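Local coordinates for DNA-binding protein reb1 (Schizosaccharomyces pombe, PDB 5EYB) that recognises specific DNA sites in the rRNA enhancer and promoter and upstream of many other genes, and helps terminate transcription by RNA polymerase I, at residues Pro52-Ser55 / Leu56-Leu60; Pro65-Thr68 / Arg69-Leu73; Arg74-Arg77 / Ala78-Ile82. All coordinates share one frame; numbering follows the deposited sequence. Where two conformers were deposited one is given.

Contact 1. Residues Pro52-Ser55 / Leu56-Leu60; sequences PLSS and LVKLL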
loop_
_atom_site.group_PDB
_atom_site.type_symbol
_atom_site.label_atom_id
_atom_site.label_comp_id
_atom_site.label_asym_id
_atom_site.label_seq_id
_atom_site.Cartn_x
_atom_site.Cartn_y
_atom_site.Cartn_z
ATOM N N PRO A 52 20.257 -4.314 -27.608
ATOM C CA PRO A 52 19.957 -2.879 -27.541
ATOM C C PRO A 52 18.821 -2.544 -26.582
ATOM O O PRO A 52 18.854 -1.495 -25.942
ATOM C CB PRO A 52 19.561 -2.540 -28.981
ATOM C CG PRO A 52 19.088 -3.825 -29.555
ATOM C CD PRO A 52 19.956 -4.876 -28.935
ATOM N N LEU A 53 17.831 -3.424 -26.492
ATOM C CA LEU A 53 16.683 -3.196 -25.623
ATOM C C LEU A 53 17.121 -3.197 -24.166
ATOM O O LEU A 53 16.578 -2.464 -23.341
ATOM C CB LEU A 53 15.606 -4.254 -25.862
ATOM C CG LEU A 53 14.270 -4.032 -25.153
ATOM C CD1 LEU A 53 13.689 -2.675 -25.518
ATOM C CD2 LEU A 53 13.295 -5.145 -25.499
ATOM N N SER A 54 18.115 -4.025 -23.862
ATOM C CA SER A 54 18.717 -4.058 -22.537
ATOM C C SER A 54 19.455 -2.752 -22.259
ATOM O O SER A 54 19.387 -2.211 -21.157
ATOM C CB SER A 54 19.667 -5.250 -22.415
ATOM O OG SER A 54 20.275 -5.297 -21.138
ATOM N N SER A 55 20.156 -2.249 -23.271
ATOM C CA SER A 55 20.867 -0.981 -23.163
ATOM C C SER A 55 19.896 0.183 -22.989
ATOM O O SER A 55 20.182 1.144 -22.272
ATOM C CB SER A 55 21.744 -0.746 -24.396
ATOM O OG SER A 55 22.785 -1.703 -24.479
ATOM N N LEU A 56 18.749 0.087 -23.651
ATOM C CA LEU A 56 17.741 1.140 -23.608
ATOM C C LEU A 56 17.131 1.297 -22.219
ATOM O O LEU A 56 16.931 2.413 -21.744
ATOM C CB LEU A 56 16.639 0.855 -24.628
ATOM C CG LEU A 56 15.459 1.826 -24.641
ATOM C CD1 LEU A 56 15.918 3.225 -25.019
ATOM C CD2 LEU A 56 14.390 1.330 -25.594
ATOM N N VAL A 57 16.828 0.173 -21.577
ATOM C CA VAL A 57 16.230 0.198 -20.250
ATOM C C VAL A 57 17.193 0.817 -19.243
ATOM O O VAL A 57 16.796 1.639 -18.416
ATOM C CB VAL A 57 15.827 -1.214 -19.784
ATOM C CG1 VAL A 57 15.356 -1.189 -18.334
ATOM C CG2 VAL A 57 14.742 -1.776 -20.687
ATOM N N LYS A 58 18.461 0.421 -19.326
ATOM C CA LYS A 58 19.507 0.988 -18.487
ATOM C C LYS A 58 19.525 2.511 -18.585
ATOM O O LYS A 58 19.733 3.204 -17.587
ATOM C CB LYS A 58 20.873 0.417 -18.873
ATOM C CG LYS A 58 21.498 -0.470 -17.810
ATOM C CD LYS A 58 22.841 -1.025 -18.260
ATOM C CE LYS A 58 22.677 -2.011 -19.405
ATOM N NZ LYS A 58 23.991 -2.467 -19.934
ATOM N N LEU A 59 19.301 3.022 -19.793
ATOM C CA LEU A 59 19.217 4.459 -20.026
ATOM C C LEU A 59 18.002 5.051 -19.320
ATOM O O LEU A 59 18.103 6.079 -18.648
ATOM C CB LEU A 59 19.162 4.757 -21.529
ATOM C CG LEU A 59 18.952 6.202 -21.990
ATOM C CD1 LEU A 59 19.773 6.461 -23.232
ATOM C CD2 LEU A 59 17.483 6.487 -22.274
ATOM N N LEU A 60 16.857 4.395 -19.488
ATOM C CA LEU A 60 15.608 4.828 -18.865
ATOM C C LEU A 60 15.742 4.934 -17.352
ATOM O O LEU A 60 15.297 5.911 -16.749
ATOM C CB LEU A 60 14.476 3.862 -19.217
ATOM C CG LEU A 60 14.103 3.776 -20.695
ATOM C CD1 LEU A 60 12.983 2.774 -20.895
ATOM C CD2 LEU A 60 13.708 5.144 -21.224
#

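Contact 2. Residues Pro65-Thr68 / Arg69-Leu73; sequences PSFT and RRTIL. With nucleotides of chain B; nucleotides of chain C.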
loop_
_atom_site.group_PDB
_atom_site.type_symbol
_atom_site.label_atom_id
_atom_site.label_comp_id
_atom_site.label_asym_id
_atom_site.label_seq_id
_atom_site.Cartn_x
_atom_site.Cartn_y
_atom_site.Cartn_z
ATOM N N PRO A 65 15.101 8.829 -12.724
ATOM C CA PRO A 65 15.578 8.457 -11.386
ATOM C C PRO A 65 14.458 8.365 -10.357
ATOM O O PRO A 65 14.646 7.773 -9.296
ATOM C CB PRO A 65 16.543 9.593 -11.022
ATOM C CG PRO A 65 16.823 10.306 -12.307
ATOM C CD PRO A 65 15.584 10.160 -13.118
ATOM N N SER A 66 13.305 8.939 -10.676
ATOM C CA SER A 66 12.186 8.974 -9.744
ATOM C C SER A 66 11.522 7.608 -9.607
ATOM O O SER A 66 10.632 7.421 -8.778
ATOM C CB SER A 66 11.159 10.013 -10.197
ATOM O OG SER A 66 11.780 11.267 -10.425
ATOM N N PHE A 67 11.961 6.654 -10.421
ATOM C CA PHE A 67 11.340 5.336 -10.446
ATOM C C PHE A 67 12.363 4.207 -10.483
ATOM O O PHE A 67 13.503 4.398 -10.912
ATOM C CB PHE A 67 10.396 5.235 -11.645
ATOM C CG PHE A 67 9.363 6.319 -11.686
ATOM C CD1 PHE A 67 8.260 6.277 -10.848
ATOM C CD2 PHE A 67 9.504 7.391 -12.547
ATOM C CE1 PHE A 67 7.313 7.281 -10.876
ATOM C CE2 PHE A 67 8.561 8.398 -12.581
ATOM C CZ PHE A 67 7.465 8.342 -11.745
ATOM N N THR A 68 11.947 3.031 -10.022
ATOM C CA THR A 68 12.799 1.845 -10.024
ATOM C C THR A 68 12.801 1.209 -11.411
ATOM O O THR A 68 11.957 1.518 -12.247
ATOM C CB THR A 68 12.328 0.809 -8.982
ATOM O OG1 THR A 68 11.844 1.491 -7.820
ATOM C CG2 THR A 68 13.466 -0.129 -8.578
ATOM N N ARG A 69 13.763 0.330 -11.658
ATOM C CA ARG A 69 13.788 -0.438 -12.892
ATOM C C ARG A 69 12.537 -1.313 -13.006
ATOM O O ARG A 69 11.968 -1.449 -14.088
ATOM C CB ARG A 69 15.047 -1.297 -12.955
ATOM C CG ARG A 69 15.152 -2.161 -14.195
ATOM C CD ARG A 69 16.324 -3.120 -14.090
ATOM N NE ARG A 69 16.430 -3.980 -15.265
ATOM C CZ ARG A 69 17.140 -3.679 -16.347
ATOM N NH1 ARG A 69 17.813 -2.537 -16.402
ATOM N NH2 ARG A 69 17.179 -4.519 -17.371
ATOM N N ARG A 70 12.113 -1.891 -11.883
ATOM C CA ARG A 70 10.947 -2.772 -11.855
ATOM C C ARG A 70 9.687 -2.049 -12.326
ATOM O O ARG A 70 8.908 -2.593 -13.109
ATOM C CB ARG A 70 10.741 -3.346 -10.445
ATOM C CG ARG A 70 9.426 -4.110 -10.219
ATOM C CD ARG A 70 9.241 -5.292 -11.177
ATOM N NE ARG A 70 8.074 -6.110 -10.837
ATOM C CZ ARG A 70 7.558 -7.050 -11.628
ATOM N NH1 ARG A 70 8.100 -7.290 -12.812
ATOM N NH2 ARG A 70 6.498 -7.745 -11.240
ATOM N N THR A 71 9.490 -0.825 -11.851
ATOM C CA THR A 71 8.285 -0.085 -12.206
ATOM C C THR A 71 8.387 0.532 -13.602
ATOM O O THR A 71 7.372 0.717 -14.269
ATOM C CB THR A 71 7.977 1.019 -11.185
ATOM O OG1 THR A 71 6.731 1.644 -11.514
ATOM C CG2 THR A 71 9.043 2.055 -11.218
ATOM N N ILE A 72 9.603 0.845 -14.046
ATOM C CA ILE A 72 9.792 1.356 -15.400
ATOM C C ILE A 72 9.463 0.257 -16.401
ATOM O O ILE A 72 8.812 0.499 -17.416
ATOM C CB ILE A 72 11.229 1.869 -15.634
ATOM C CG1 ILE A 72 11.450 3.186 -14.892
ATOM C CG2 ILE A 72 11.486 2.084 -17.115
ATOM C CD1 ILE A 72 12.852 3.729 -15.024
ATOM N N LEU A 73 9.903 -0.959 -16.098
ATOM C CA LEU A 73 9.622 -2.106 -16.949
ATOM C C LEU A 73 8.130 -2.414 -16.986
ATOM O O LEU A 73 7.592 -2.777 -18.030
ATOM C CB LEU A 73 10.393 -3.336 -16.473
ATOM C CG LEU A 73 11.897 -3.335 -16.731
ATOM C CD1 LEU A 73 12.499 -4.664 -16.310
ATOM C CD2 LEU A 73 12.191 -3.045 -18.194
ATOM P P DT B 18 9.365 3.622 -7.269
ATOM O OP1 DT B 18 10.127 4.886 -7.345
ATOM O OP2 DT B 18 9.466 2.648 -8.363
ATOM O "O5'" DT B 18 9.754 2.838 -5.939
ATOM C "C5'" DT B 18 9.183 3.231 -4.709
ATOM C "C4'" DT B 18 9.685 2.351 -3.585
ATOM O "O4'" DT B 18 8.747 1.269 -3.348
ATOM C "C3'" DT B 18 11.040 1.692 -3.842
ATOM O "O3'" DT B 18 11.846 1.832 -2.697
ATOM C "C2'" DT B 18 10.675 0.231 -4.094
ATOM C "C1'" DT B 18 9.463 0.070 -3.201
ATOM N N1 DT B 18 8.579 -1.059 -3.593
ATOM C C2 DT B 18 8.075 -1.888 -2.617
ATOM O O2 DT B 18 8.313 -1.748 -1.427
ATOM N N3 DT B 18 7.274 -2.897 -3.084
ATOM C C4 DT B 18 6.936 -3.153 -4.401
ATOM O O4 DT B 18 6.207 -4.086 -4.723
ATOM C C5 DT B 18 7.500 -2.246 -5.371
ATOM C C7 DT B 18 7.202 -2.425 -6.830
ATOM C C6 DT B 18 8.284 -1.255 -4.926
ATOM P P DG C 6 15.450 -7.494 -15.283
ATOM O OP1 DG C 6 15.269 -7.258 -16.730
ATOM O OP2 DG C 6 15.297 -6.363 -14.341
ATOM O "O5'" DG C 6 14.469 -8.665 -14.824
ATOM C "C5'" DG C 6 14.704 -9.993 -15.277
ATOM C "C4'" DG C 6 14.274 -11.013 -14.236
ATOM O "O4'" DG C 6 15.173 -10.966 -13.097
ATOM C "C3'" DG C 6 12.861 -10.823 -13.675
ATOM O "O3'" DG C 6 12.182 -12.070 -13.653
ATOM C "C2'" DG C 6 13.104 -10.296 -12.261
ATOM C "C1'" DG C 6 14.415 -10.977 -11.911
ATOM N N9 DG C 6 15.174 -10.291 -10.870
ATOM C C8 DG C 6 15.817 -9.081 -10.971
ATOM N N7 DG C 6 16.419 -8.720 -9.872
ATOM C C5 DG C 6 16.157 -9.758 -8.985
ATOM C C6 DG C 6 16.552 -9.928 -7.637
ATOM O O6 DG C 6 17.234 -9.170 -6.936
ATOM N N1 DG C 6 16.073 -11.123 -7.107
ATOM C C2 DG C 6 15.309 -12.038 -7.793
ATOM N N2 DG C 6 14.940 -13.133 -7.113
ATOM N N3 DG C 6 14.933 -11.891 -9.055
ATOM C C4 DG C 6 15.392 -10.732 -9.586
ATOM P P DA B 17 3.357 2.605 -10.217
ATOM O OP1 DA B 17 3.637 3.770 -11.083
ATOM O OP2 DA B 17 3.438 1.232 -10.766
ATOM O "O5'" DA B 17 4.320 2.691 -8.955
ATOM C "C5'" DA B 17 4.400 3.894 -8.224
ATOM C "C4'" DA B 17 5.439 3.783 -7.133
ATOM O "O4'" DA B 17 4.945 2.917 -6.084
ATOM C "C3'" DA B 17 6.784 3.210 -7.575
ATOM O "O3'" DA B 17 7.825 4.001 -7.029
ATOM C "C2'" DA B 17 6.779 1.786 -7.006
ATOM C "C1'" DA B 17 5.912 1.941 -5.767
ATOM N N9 DA B 17 5.206 0.722 -5.382
ATOM C C8 DA B 17 4.507 -0.125 -6.202
ATOM N N7 DA B 17 3.956 -1.139 -5.571
ATOM C C5 DA B 17 4.309 -0.936 -4.247
ATOM C C6 DA B 17 4.039 -1.662 -3.065
ATOM N N6 DA B 17 3.314 -2.784 -3.037
ATOM N N1 DA B 17 4.540 -1.182 -1.910
ATOM C C2 DA B 17 5.263 -0.056 -1.939
ATOM N N3 DA B 17 5.585 0.710 -2.982
ATOM C C4 DA B 17 5.073 0.210 -4.114
#

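Contact 3. Residues Arg74-Arg77 / Ala78-Ile82; sequences RHLR and ALYNI. With nucleotides of chain B.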
loop_
_atom_site.group_PDB
_atom_site.type_symbol
_atom_site.label_atom_id
_atom_site.label_comp_id
_atom_site.label_asym_id
_atom_site.label_seq_id
_atom_site.Cartn_x
_atom_site.Cartn_y
_atom_site.Cartn_z
ATOM N N ARG A 74 7.469 -2.269 -15.841
ATOM C CA ARG A 74 6.034 -2.509 -15.757
ATOM C C ARG A 74 5.271 -1.564 -16.678
ATOM O O ARG A 74 4.362 -1.982 -17.391
ATOM C CB ARG A 74 5.539 -2.349 -14.319
ATOM C CG ARG A 74 5.825 -3.536 -13.417
ATOM C CD ARG A 74 5.321 -3.265 -12.008
ATOM N NE ARG A 74 5.636 -4.349 -11.082
ATOM C CZ ARG A 74 5.276 -4.360 -9.804
ATOM N NH1 ARG A 74 4.588 -3.345 -9.302
ATOM N NH2 ARG A 74 5.599 -5.384 -9.027
ATOM N N HIS A 75 5.637 -0.299 -16.664
ATOM C CA HIS A 75 5.100 0.663 -17.599
ATOM C C HIS A 75 5.496 0.401 -19.023
ATOM O O HIS A 75 4.733 0.636 -19.911
ATOM C CB HIS A 75 5.468 2.077 -17.198
ATOM C CG HIS A 75 4.778 2.538 -15.967
ATOM N ND1 HIS A 75 4.083 3.715 -15.901
ATOM C CD2 HIS A 75 4.662 1.967 -14.754
ATOM C CE1 HIS A 75 3.567 3.853 -14.700
ATOM N NE2 HIS A 75 3.909 2.807 -13.983
ATOM N N LEU A 76 6.724 -0.010 -19.249
ATOM C CA LEU A 76 7.165 -0.300 -20.595
ATOM C C LEU A 76 6.435 -1.473 -21.210
ATOM O O LEU A 76 6.031 -1.429 -22.346
ATOM C CB LEU A 76 8.659 -0.567 -20.597
ATOM C CG LEU A 76 9.256 -0.988 -21.918
ATOM C CD1 LEU A 76 8.972 0.072 -22.939
ATOM C CD2 LEU A 76 10.741 -1.170 -21.770
ATOM N N ARG A 77 6.275 -2.529 -20.440
ATOM C CA ARG A 77 5.563 -3.712 -20.874
ATOM C C ARG A 77 4.095 -3.464 -21.065
ATOM O O ARG A 77 3.464 -4.157 -21.801
ATOM C CB ARG A 77 5.821 -4.896 -19.963
ATOM C CG ARG A 77 7.236 -5.406 -20.070
ATOM C CD ARG A 77 7.421 -6.750 -19.419
ATOM N NE ARG A 77 8.632 -7.377 -19.896
ATOM C CZ ARG A 77 9.712 -7.508 -19.163
ATOM N NH1 ARG A 77 9.710 -7.083 -17.932
ATOM N NH2 ARG A 77 10.776 -8.076 -19.652
ATOM N N ALA A 78 3.539 -2.558 -20.288
ATOM C CA ALA A 78 2.184 -2.069 -20.465
ATOM C C ALA A 78 1.962 -1.249 -21.721
ATOM O O ALA A 78 0.877 -1.228 -22.251
ATOM C CB ALA A 78 1.735 -1.305 -19.249
ATOM N N LEU A 79 2.975 -0.525 -22.161
ATOM C CA LEU A 79 2.868 0.338 -23.327
ATOM C C LEU A 79 2.607 -0.365 -24.649
ATOM O O LEU A 79 1.734 0.010 -25.405
ATOM C CB LEU A 79 4.172 1.099 -23.451
ATOM C CG LEU A 79 4.198 2.492 -24.026
ATOM C CD1 LEU A 79 5.290 2.525 -25.054
ATOM C CD2 LEU A 79 2.878 2.876 -24.632
ATOM N N TYR A 80 3.367 -1.422 -24.902
ATOM C CA TYR A 80 3.072 -2.470 -25.862
ATOM C C TYR A 80 2.235 -3.173 -24.914
ATOM O O TYR A 80 2.457 -2.914 -23.774
ATOM C CB TYR A 80 4.311 -3.296 -26.087
ATOM C CG TYR A 80 5.356 -2.491 -26.738
ATOM C CD1 TYR A 80 5.575 -2.590 -28.073
ATOM C CD2 TYR A 80 6.079 -1.587 -26.031
ATOM C CE1 TYR A 80 6.517 -1.829 -28.691
ATOM C CE2 TYR A 80 7.018 -0.817 -26.644
ATOM C CZ TYR A 80 7.223 -0.952 -27.976
ATOM O OH TYR A 80 8.153 -0.205 -28.607
ATOM N N ASN A 81 1.285 -4.001 -25.307
ATOM C CA ASN A 81 0.419 -4.580 -24.302
ATOM C C ASN A 81 0.846 -5.974 -24.000
ATOM O O ASN A 81 0.792 -6.827 -24.843
ATOM C CB ASN A 81 -1.011 -4.463 -24.754
ATOM C CG ASN A 81 -1.292 -3.111 -25.352
ATOM O OD1 ASN A 81 -1.974 -2.285 -24.765
ATOM N ND2 ASN A 81 -0.724 -2.865 -26.512
ATOM N N ILE A 82 1.286 -6.201 -22.778
ATOM C CA ILE A 82 1.705 -7.519 -22.375
ATOM C C ILE A 82 0.738 -7.938 -21.312
ATOM O O ILE A 82 0.503 -7.218 -20.362
ATOM C CB ILE A 82 3.169 -7.545 -21.900
ATOM C CG1 ILE A 82 4.115 -7.693 -23.080
ATOM C CG2 ILE A 82 3.456 -8.724 -20.997
ATOM C CD1 ILE A 82 3.717 -6.915 -24.302
ATOM P P DA B 17 3.357 2.605 -10.217
ATOM O OP1 DA B 17 3.637 3.770 -11.083
ATOM O OP2 DA B 17 3.438 1.232 -10.766
ATOM O "O5'" DA B 17 4.320 2.691 -8.955
ATOM C "C5'" DA B 17 4.400 3.894 -8.224
ATOM C "C4'" DA B 17 5.439 3.783 -7.133
ATOM O "O4'" DA B 17 4.945 2.917 -6.084
ATOM C "C3'" DA B 17 6.784 3.210 -7.575
ATOM O "O3'" DA B 17 7.825 4.001 -7.029
ATOM C "C2'" DA B 17 6.779 1.786 -7.006
ATOM C "C1'" DA B 17 5.912 1.941 -5.767
ATOM N N9 DA B 17 5.206 0.722 -5.382
ATOM C C8 DA B 17 4.507 -0.125 -6.202
ATOM N N7 DA B 17 3.956 -1.139 -5.571
ATOM C C5 DA B 17 4.309 -0.936 -4.247
ATOM C C6 DA B 17 4.039 -1.662 -3.065
ATOM N N6 DA B 17 3.314 -2.784 -3.037
ATOM N N1 DA B 17 4.540 -1.182 -1.910
ATOM C C2 DA B 17 5.263 -0.056 -1.939
ATOM N N3 DA B 17 5.585 0.710 -2.982
ATOM C C4 DA B 17 5.073 0.210 -4.114
#

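Contact 1. Residues Pro52-Ser55 / Leu56-Leu60
Leu53 and Leu56 meet through their branch ends, CD1 of Leu53 lying 4.1 Å from CD2 of Leu56 as the two side chains cross at a slant on the inner side of one helix. Both leucines have CG anti to the backbone N (chi1 -172° and 176°), a setting that turns each branch forward along the helix. Val57, one residue further on, contributes its CG2 branch, which rests 3.3 Å from the Leu53 O atom at the turn below.

Backbone bonds of the i to i+4 kind supply the polar part. Leu56 N reaches Pro52 O at 2.8 Å, Val57 N reaches Leu53 O at 3.2 Å, and Leu59 N closes the same step onto Ser55 O. The bond from Lys58 N to Ser54 O is longer and weak.

These turns belong to helix 51-63 of the first Myb-associated domain, a family grouped with the helix-turn-helix folds. The helix precedes helix 69-79 in the chain and packs against it: Val57 touches Leu73, and Leu60 touches Ile72. Leu56 turns instead to Met26 and Phe29 of helix 16-32, so that neighbouring residues of a single turn serve two different helices, while Leu53 packs on Leu44 in a loop.

On the outer side, methylenes rest on carbonyl oxygens. Lys58 sets its CB 3.5 Å from Ser55 O, and its chain then turns about CG-CD (chi3 -68°), which folds CE back to 3.7 Å from Ser54 O, alongside the helix rather than straight out from it. From this exposed flank Lys58 also packs against a phosphate of the bound DNA.

Contact 2. Residues Pro65-Thr68 / Arg69-Leu73
Thr71 reaches back from the first turn of helix 69-79 to Phe67 and Thr68 in the turn before it. From its CB, which lies near Thr68 O, two branches part. The methyl CG2 fills the slot between the backbone N and the carbonyl carbon and lies 3.5 Å from Phe67 CB and against Thr68 O. The other branch, OG1, stands anti to the backbone N (chi1 -175°) and gives a weak hydrogen bond of 3.4 Å to OP2 of DA17 of chain B.

Thr68, at the N-cap position, turns its N and its OG1 to the DNA: both donate to OP2 of DT18 of chain B, OG1 at 2.7 Å, so one phosphate oxygen is gripped twice. Its O accepts Ile72 N at 3.0 Å.

On the second strand, the extended Arg69 presents its guanidinium edge-on to DG6 of chain C, where NE bonds OP2 at 2.8 Å and NH2 bonds OP1 weakly.

The helix start thus bonds to phosphates of both strands, consistent with a family related to helix-turn-helix domains. Behind it, Arg69 lies on Val61 of helix 51-63 and Ile72 on Met64, while the Phe67 ring meets His18 of helix 16-32 edge-to-face.

Contact 3. Residues Arg74-Arg77 / Ala78-Ile82
Leu76 and Tyr80 form the packed side of this helix end, with Leu76 CD1 4.3 Å from Tyr80 CE2 and the edge of the tyrosine ring set against Leu76 O, near the ring plane. Tyr80 leaves the helical path here and fits its ring among Val40, Ala41 and Met26. Arg77 and Ile82 come together where the chain turns back: Arg77 CB lies 4.2 Å from Ile82 CB. There Ile82 N makes a weak bond to Arg77 O. The guanidinium of Arg77 belongs to this inner side too, since its NE is hydrogen-bonded to Leu44 O.

Backbone bonding slackens toward the helix end. Ala78 N still bonds Arg74 O at 3.1 Å, but Leu79 N divides itself weakly between His75 O and Leu76 O. Asn81 just beyond is exposed.

The opposite end of the segment faces DNA. NE2 of His75 donates to OP1 of DA17 of chain B at 3.1 Å, the phosphate lying in the ring plane, while Trp14 and Trp19 meet the ring. Arg74 extends past it toward the base of DA17 and packs on a thymine. A phosphate so close would probably favour a protonated His75, adding charge attraction to the bond.

Overall arrangement
From the N terminus the three contacts follow in series, each local to its own turns; none closes a long loop, and none nests within or crosses another. Contact 1 lies on helix 51-63, contact 2 covers the turn and the start of helix 69-79, and contact 3 carries that helix to its end and into the loop beyond. Across the helix pair, Val57 is one joint: its CG1 packs 3.4 Å from NH1 of Arg69, and its CG2 meets Leu76 CD2. Contacts 2 and 3 adjoin in sequence and share one helix, which brings both to the DNA. Together they tie helices 51-63 and 69-79, probably a helix-turn-helix-like pair, to helix 16-32 of the same domain.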